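Monomethylamine methyltransferase MtmB1 (Methanosarcina barkeri, PDB 1NTH) catalyses transfer of the methyl group of monomethylamine to the corrinoid cofactor of its partner protein MtmC, a step in methanogenesis from methylamine. Local coordinates at residues A[226-231]-A[252-257]; A[342-347]-A[417-422]. All blocks are in the same frame, centred on the assembly; numbering follows the deposited sequence.

Contact 1. Residues A[226-231]-A[252-257]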
ATOM      1  N   ASP A 226      -4.483  15.904  -1.601  1.00 13.95           N
ATOM      2  CA  ASP A 226      -4.009  17.281  -1.528  1.00 14.19           C
ATOM      3  C   ASP A 226      -4.714  18.054  -2.637  1.00 14.57           C
ATOM      4  O   ASP A 226      -5.149  17.457  -3.622  1.00 15.54           O
ATOM      5  CB  ASP A 226      -2.500  17.357  -1.769  1.00 13.92           C
ATOM      6  CG  ASP A 226      -1.700  16.639  -0.704  1.00 15.30           C
ATOM      7  OD1 ASP A 226      -1.969  16.862   0.497  1.00 15.32           O
ATOM      8  OD2 ASP A 226      -0.797  15.864  -1.073  1.00 16.27           O
ATOM      9  N   SER A 227      -4.832  19.371  -2.478  1.00 13.89           N
ATOM     10  CA  SER A 227      -5.469  20.196  -3.506  1.00 13.49           C
ATOM     11  C   SER A 227      -4.440  20.524  -4.584  1.00 13.52           C
ATOM     12  O   SER A 227      -3.370  21.049  -4.283  1.00 14.64           O
ATOM     13  CB  SER A 227      -6.012  21.495  -2.905  1.00 13.24           C
ATOM     14  OG  SER A 227      -7.125  21.248  -2.061  1.00 14.82           O
ATOM     15  N   HIS A 228      -4.782  20.213  -5.834  1.00 13.40           N
ATOM     16  CA  HIS A 228      -3.904  20.440  -6.981  1.00 14.21           C
ATOM     17  C   HIS A 228      -4.334  21.680  -7.735  1.00 13.30           C
ATOM     18  O   HIS A 228      -5.429  21.755  -8.281  1.00 14.60           O
ATOM     19  CB  HIS A 228      -3.928  19.213  -7.882  1.00 13.54           C
ATOM     20  CG  HIS A 228      -3.405  17.991  -7.203  1.00 15.56           C
ATOM     21  ND1 HIS A 228      -2.241  17.362  -7.585  1.00 18.11           N
ATOM     22  CD2 HIS A 228      -3.846  17.335  -6.104  1.00 12.80           C
ATOM     23  CE1 HIS A 228      -1.985  16.373  -6.747  1.00 13.08           C
ATOM     24  NE2 HIS A 228      -2.943  16.336  -5.840  1.00 17.86           N
ATOM     25  N   GLU A 229      -3.427  22.642  -7.771  1.00 14.37           N
ATOM     26  CA  GLU A 229      -3.691  23.935  -8.364  1.00 16.75           C
ATOM     27  C   GLU A 229      -3.544  24.096  -9.868  1.00 15.94           C
ATOM     28  O   GLU A 229      -2.566  23.656 -10.470  1.00 17.27           O
ATOM     29  CB  GLU A 229      -2.794  24.950  -7.663  0.85 17.65           C
ATOM     30  CG  GLU A 229      -2.920  26.375  -8.131  0.85 20.61           C
ATOM     31  CD  GLU A 229      -1.882  27.244  -7.460  0.85 23.72           C
ATOM     32  OE1 GLU A 229      -0.880  27.596  -8.121  0.85 24.97           O
ATOM     33  OE2 GLU A 229      -2.063  27.551  -6.262  0.85 23.09           O
ATOM     34  N   VAL A 230      -4.548  24.730 -10.465  1.00 16.62           N
ATOM     35  CA  VAL A 230      -4.527  25.061 -11.885  1.00 19.35           C
ATOM     36  C   VAL A 230      -5.002  26.516 -11.904  1.00 17.85           C
ATOM     37  O   VAL A 230      -6.006  26.856 -11.278  1.00 17.11           O
ATOM     38  CB  VAL A 230      -5.455  24.160 -12.726  1.00 22.00           C
ATOM     39  CG1 VAL A 230      -6.886  24.293 -12.277  1.00 23.79           C
ATOM     40  CG2 VAL A 230      -5.311  24.529 -14.199  1.00 25.99           C
ATOM     41  N   SER A 231      -4.270  27.376 -12.603  1.00 17.16           N
ATOM     42  CA  SER A 231      -4.600  28.797 -12.619  1.00 18.51           C
ATOM     43  C   SER A 231      -5.217  29.350 -13.895  1.00 18.28           C
ATOM     44  O   SER A 231      -4.673  29.175 -14.985  1.00 19.46           O
ATOM     45  CB  SER A 231      -3.344  29.612 -12.302  1.00 19.10           C
ATOM     46  OG  SER A 231      -2.743  29.190 -11.089  1.00 24.31           O
ATOM     47  N   ASN A 252      -5.005  11.175 -12.461  1.00 13.47           N
ATOM     48  CA  ASN A 252      -4.454  10.665 -11.202  1.00 13.85           C
ATOM     49  C   ASN A 252      -5.502  10.672 -10.081  1.00 14.50           C
ATOM     50  O   ASN A 252      -5.192  10.347  -8.933  1.00 15.91           O
ATOM     51  CB  ASN A 252      -3.248  11.515 -10.763  1.00 14.66           C
ATOM     52  CG  ASN A 252      -1.949  11.115 -11.460  1.00 16.88           C
ATOM     53  OD1 ASN A 252      -1.947  10.322 -12.399  1.00 18.07           O
ATOM     54  ND2 ASN A 252      -0.835  11.680 -10.999  1.00 17.95           N
ATOM     55  N   SER A 253      -6.733  11.050 -10.410  1.00 13.74           N
ATOM     56  CA  SER A 253      -7.815  11.118  -9.425  1.00 13.50           C
ATOM     57  C   SER A 253      -7.470  12.115  -8.310  1.00 14.49           C
ATOM     58  O   SER A 253      -7.798  11.903  -7.143  1.00 13.28           O
ATOM     59  CB  SER A 253      -8.083   9.728  -8.823  1.00 16.15           C
ATOM     60  OG  SER A 253      -9.386   9.656  -8.252  1.00 16.43           O
ATOM     61  N   ASP A 254      -6.804  13.205  -8.684  1.00 13.33           N
ATOM     62  CA  ASP A 254      -6.415  14.245  -7.731  1.00 14.41           C
ATOM     63  C   ASP A 254      -7.534  15.246  -7.457  1.00 13.65           C
ATOM     64  O   ASP A 254      -8.329  15.566  -8.345  1.00 14.14           O
ATOM     65  CB  ASP A 254      -5.224  15.066  -8.257  1.00 14.50           C
ATOM     66  CG  ASP A 254      -3.923  14.299  -8.277  1.00 16.22           C
ATOM     67  OD1 ASP A 254      -3.704  13.446  -7.392  1.00 16.07           O
ATOM     68  OD2 ASP A 254      -3.093  14.579  -9.170  1.00 16.14           O
ATOM     69  N   ILE A 255      -7.595  15.748  -6.225  1.00 12.70           N
ATOM     70  CA  ILE A 255      -8.569  16.782  -5.892  1.00 13.40           C
ATOM     71  C   ILE A 255      -8.037  18.004  -6.636  1.00 12.36           C
ATOM     72  O   ILE A 255      -6.866  18.364  -6.485  1.00 14.79           O
ATOM     73  CB  ILE A 255      -8.588  17.072  -4.372  1.00 14.38           C
ATOM     74  CG1 ILE A 255      -9.221  15.895  -3.623  0.60 15.22           C
ATOM     75  CG2 ILE A 255      -9.349  18.367  -4.099  1.00 13.38           C
ATOM     76  CD1 ILE A 255     -10.654  15.613  -4.009  0.60 12.94           C
ATOM     77  N   ILE A 256      -8.888  18.630  -7.441  1.00 12.75           N
ATOM     78  CA  ILE A 256      -8.472  19.782  -8.235  1.00 13.41           C
ATOM     79  C   ILE A 256      -8.982  21.120  -7.721  1.00 13.34           C
ATOM     80  O   ILE A 256     -10.179  21.293  -7.484  1.00 13.37           O
ATOM     81  CB  ILE A 256      -8.936  19.625  -9.705  1.00 13.12           C
ATOM     82  CG1 ILE A 256      -8.250  18.411 -10.339  1.00 13.36           C
ATOM     83  CG2 ILE A 256      -8.624  20.893 -10.499  1.00 13.91           C
ATOM     84  CD1 ILE A 256      -8.735  18.095 -11.743  1.00 15.44           C
ATOM     85  N   MET A 257      -8.058  22.060  -7.542  1.00 14.47           N
ATOM     86  CA  MET A 257      -8.414  23.405  -7.112  1.00 14.48           C
ATOM     87  C   MET A 257      -8.114  24.357  -8.263  1.00 15.14           C
ATOM     88  O   MET A 257      -6.954  24.596  -8.595  1.00 14.69           O
ATOM     89  CB  MET A 257      -7.610  23.844  -5.884  1.00 15.14           C
ATOM     90  CG  MET A 257      -7.986  25.257  -5.420  0.85 15.61           C
ATOM     91  SD  MET A 257      -6.692  26.099  -4.486  0.85 14.88           S
ATOM     92  CE  MET A 257      -5.638  26.653  -5.840  0.85 14.85           C
TER
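The carboxylate of Asp254 lies flat over one face of the His228 imidazole, the two planes only 8° apart. Its CG sits 3.2 Å above the ring plane, displaced toward the rim, while Asp254 CB makes a CH-pi contact with the ring centre at 3.5 Å. Although OD2 of Asp254 is 3.3 Å from ND1 of His228, the stacked geometry does not make a hydrogen bond; His228 NE2 is instead bonded to the carbonyl of Thr223, which helps to fix the ring's rotation. Beside this stack the backbones pair as parallel neighbours in the TIM barrel, the two strands being joined by a beta-alpha-beta crossover through helix 240-251. His228 N reaches Ile255 O at 2.9 Å, Met257 N returns to His228 O at 2.7 Å, and Val230 N closes the ladder on Met257 O. Glu229 and Met257 share one sheet face and are each modelled in two conformers; in those described, both have CG anti to the backbone N and run side by side, and Met257 CE touches Glu229 CG. In this conformer Glu229 OE2 accepts a hydrogen bond from NZ of the pyrrolysine at position 202. On the face of His228 and Ile256 packs helix 240-251, its Tyr249 lying against Ile256, meeting the His228 ring edge-to-face and hydrogen-bonding through OH to Glu229 O; Val230 meets Ala242 and Ile246 of the same helix.

Contact 2. Residues A[342-347]-A[417-422]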
ATOM      1  N   THR A 342       2.739  43.469  12.181  1.00 23.55           N
ATOM      2  CA  THR A 342       2.206  44.825  12.129  1.00 22.72           C
ATOM      3  C   THR A 342       0.708  44.699  12.351  1.00 23.75           C
ATOM      4  O   THR A 342       0.085  43.717  11.932  1.00 22.58           O
ATOM      5  CB  THR A 342       2.455  45.524  10.769  1.00 22.90           C
ATOM      6  OG1 THR A 342       1.677  44.893   9.745  1.00 23.98           O
ATOM      7  CG2 THR A 342       3.932  45.474  10.405  1.00 23.23           C
ATOM      8  N   GLU A 343       0.129  45.685  13.023  1.00 23.11           N
ATOM      9  CA  GLU A 343      -1.293  45.660  13.303  1.00 23.79           C
ATOM     10  C   GLU A 343      -2.118  45.713  12.022  1.00 23.20           C
ATOM     11  O   GLU A 343      -3.142  45.036  11.909  1.00 22.63           O
ATOM     12  CB  GLU A 343      -1.667  46.830  14.209  1.00 26.24           C
ATOM     13  CG  GLU A 343      -3.079  46.752  14.756  1.00 28.85           C
ATOM     14  CD  GLU A 343      -3.388  47.888  15.707  1.00 30.92           C
ATOM     15  OE1 GLU A 343      -3.533  49.036  15.235  1.00 33.06           O
ATOM     16  OE2 GLU A 343      -3.475  47.634  16.926  1.00 31.39           O
ATOM     17  N   MET A 344      -1.668  46.498  11.048  1.00 22.60           N
ATOM     18  CA  MET A 344      -2.410  46.615   9.801  1.00 22.96           C
ATOM     19  C   MET A 344      -2.559  45.274   9.089  1.00 22.45           C
ATOM     20  O   MET A 344      -3.642  44.942   8.610  1.00 21.82           O
ATOM     21  CB  MET A 344      -1.747  47.616   8.855  1.00 23.30           C
ATOM     22  CG  MET A 344      -2.593  47.894   7.621  1.00 25.38           C
ATOM     23  SD  MET A 344      -1.925  49.183   6.562  1.00 26.27           S
ATOM     24  CE  MET A 344      -2.802  48.875   5.021  1.00 25.59           C
ATOM     25  N   CYS A 345      -1.474  44.510   9.014  1.00 21.67           N
ATOM     26  CA  CYS A 345      -1.521  43.210   8.352  1.00 20.98           C
ATOM     27  C   CYS A 345      -2.615  42.343   8.970  1.00 20.02           C
ATOM     28  O   CYS A 345      -3.434  41.755   8.262  1.00 19.53           O
ATOM     29  CB  CYS A 345      -0.171  42.501   8.474  1.00 20.64           C
ATOM     30  SG  CYS A 345      -0.123  40.856   7.702  1.00 23.68           S
ATOM     31  N   LEU A 346      -2.631  42.273  10.296  1.00 19.42           N
ATOM     32  CA  LEU A 346      -3.626  41.473  10.996  1.00 20.58           C
ATOM     33  C   LEU A 346      -5.045  41.987  10.770  1.00 20.56           C
ATOM     34  O   LEU A 346      -5.973  41.198  10.605  1.00 21.60           O
ATOM     35  CB  LEU A 346      -3.314  41.436  12.496  1.00 19.85           C
ATOM     36  CG  LEU A 346      -1.972  40.796  12.865  1.00 21.36           C
ATOM     37  CD1 LEU A 346      -1.808  40.785  14.380  1.00 21.55           C
ATOM     38  CD2 LEU A 346      -1.911  39.367  12.313  1.00 21.48           C
ATOM     39  N   LEU A 347      -5.217  43.306  10.758  1.00 20.25           N
ATOM     40  CA  LEU A 347      -6.541  43.878  10.544  1.00 19.73           C
ATOM     41  C   LEU A 347      -7.012  43.664   9.108  1.00 19.64           C
ATOM     42  O   LEU A 347      -8.199  43.447   8.864  1.00 18.87           O
ATOM     43  CB  LEU A 347      -6.543  45.376  10.880  1.00 21.62           C
ATOM     44  CG  LEU A 347      -6.337  45.721  12.358  1.00 21.72           C
ATOM     45  CD1 LEU A 347      -6.325  47.235  12.533  1.00 23.58           C
ATOM     46  CD2 LEU A 347      -7.445  45.100  13.196  1.00 21.96           C
ATOM     47  N   ALA A 417      -0.926  53.289   0.697  1.00 28.74           N
ATOM     48  CA  ALA A 417       0.355  53.781   0.205  1.00 29.84           C
ATOM     49  C   ALA A 417       1.448  53.756   1.269  1.00 30.30           C
ATOM     50  O   ALA A 417       2.632  53.680   0.943  1.00 32.19           O
ATOM     51  CB  ALA A 417       0.191  55.199  -0.338  1.00 29.55           C
ATOM     52  N   SER A 418       1.055  53.815   2.536  1.00 29.27           N
ATOM     53  CA  SER A 418       2.023  53.813   3.624  1.00 30.47           C
ATOM     54  C   SER A 418       1.963  52.554   4.486  1.00 29.81           C
ATOM     55  O   SER A 418       2.372  52.569   5.645  1.00 29.56           O
ATOM     56  CB  SER A 418       1.823  55.048   4.505  1.00 31.97           C
ATOM     57  OG  SER A 418       0.530  55.062   5.088  1.00 35.43           O
ATOM     58  N   ALA A 419       1.457  51.464   3.918  1.00 28.93           N
ATOM     59  CA  ALA A 419       1.360  50.210   4.656  1.00 27.79           C
ATOM     60  C   ALA A 419       2.741  49.811   5.171  1.00 26.24           C
ATOM     61  O   ALA A 419       3.711  49.800   4.417  1.00 27.10           O
ATOM     62  CB  ALA A 419       0.801  49.115   3.755  1.00 27.58           C
ATOM     63  N   PRO A 420       2.844  49.478   6.468  1.00 26.25           N
ATOM     64  CA  PRO A 420       4.123  49.080   7.069  1.00 26.73           C
ATOM     65  C   PRO A 420       4.695  47.805   6.446  1.00 27.45           C
ATOM     66  O   PRO A 420       3.980  46.822   6.259  1.00 27.42           O
ATOM     67  CB  PRO A 420       3.772  48.913   8.546  1.00 26.16           C
ATOM     68  CG  PRO A 420       2.336  48.501   8.508  1.00 27.67           C
ATOM     69  CD  PRO A 420       1.759  49.421   7.462  1.00 26.36           C
ATOM     70  N   ALA A 421       5.988  47.839   6.135  1.00 26.86           N
ATOM     71  CA  ALA A 421       6.683  46.716   5.510  1.00 26.48           C
ATOM     72  C   ALA A 421       6.690  45.450   6.357  1.00 26.21           C
ATOM     73  O   ALA A 421       6.738  44.341   5.827  1.00 26.48           O
ATOM     74  CB  ALA A 421       8.117  47.117   5.173  1.00 27.03           C
ATOM     75  N   GLY A 422       6.658  45.613   7.672  1.00 25.29           N
ATOM     76  CA  GLY A 422       6.654  44.453   8.544  1.00 25.71           C
ATOM     77  C   GLY A 422       8.003  43.772   8.645  1.00 25.90           C
ATOM     78  O   GLY A 422       9.018  44.299   8.185  1.00 25.58           O
TER
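Met344 reaches from the first turn of helix 343-359 to Pro420 and Ala419, in the loop from helix 398-410 to helix 425-428. In the chain this helix lies between barrel strands 330-333 and 363-366, so the contact joins the N-terminus of a barrel helix to a loop near the C-terminus. The methionine CB begins the contact at 4.2 Å from both CG and CD of Pro420. CG then stands anti to the backbone N (chi1 -173°), and the chain continues extended toward the loop. At SD it meets two residues at once: Pro420 CD at 3.8 Å and Ala419 CB slightly farther off. The terminal CE touches Ala419 CB, also at 3.8 Å. Pro420 bridges two residues of the helix start, since its CD faces Met344 while its CG lies 3.7 Å from Thr342 CB. Thr342 is the N-cap of the helix. Its OG1, between the backbone N and the carbonyl carbon (chi1 68°), accepts from Cys345 N at 3.3 Å and is also hydrogen-bonded to Gly339 O. The methyl CG2 lies near Pro420 CB and packs tightly on Gly422 CA at 3.5 Å. A backbone hydrogen bond between Pro420 and Gly339 ties the loop to the residues just before the helix, and Lys377 NZ binds the carbonyl oxygens of Ala421 and Gly422. No hydrogen bond crosses between the segments, and their contact therefore depends on shape and on apolar contacts of methyl, methylene and thioether groups, with the threonine hydroxyl taken up by Cys345 N and Gly339 O.

How the contacts relate
The two contacts lie on opposite sides of the chain's centre, 33 Å apart between their centres and about 19 Å at their nearest atoms, and follow one another in sequence. Contact 1 is the inner one, 13 Å from the chain centre, and belongs to the barrel wall next to pyrrolysine 202, the residue whose discovery accompanied this structure; it also comes within reach of two neighbouring subunits. Contact 2, 21 Å from the centre, is a surface contact between a helix start and a late loop, and no other chain of the assembly touches it. The pyrrolysine probably marks the active site, which contact 1 borders; contact 2 lies well away from contact 1.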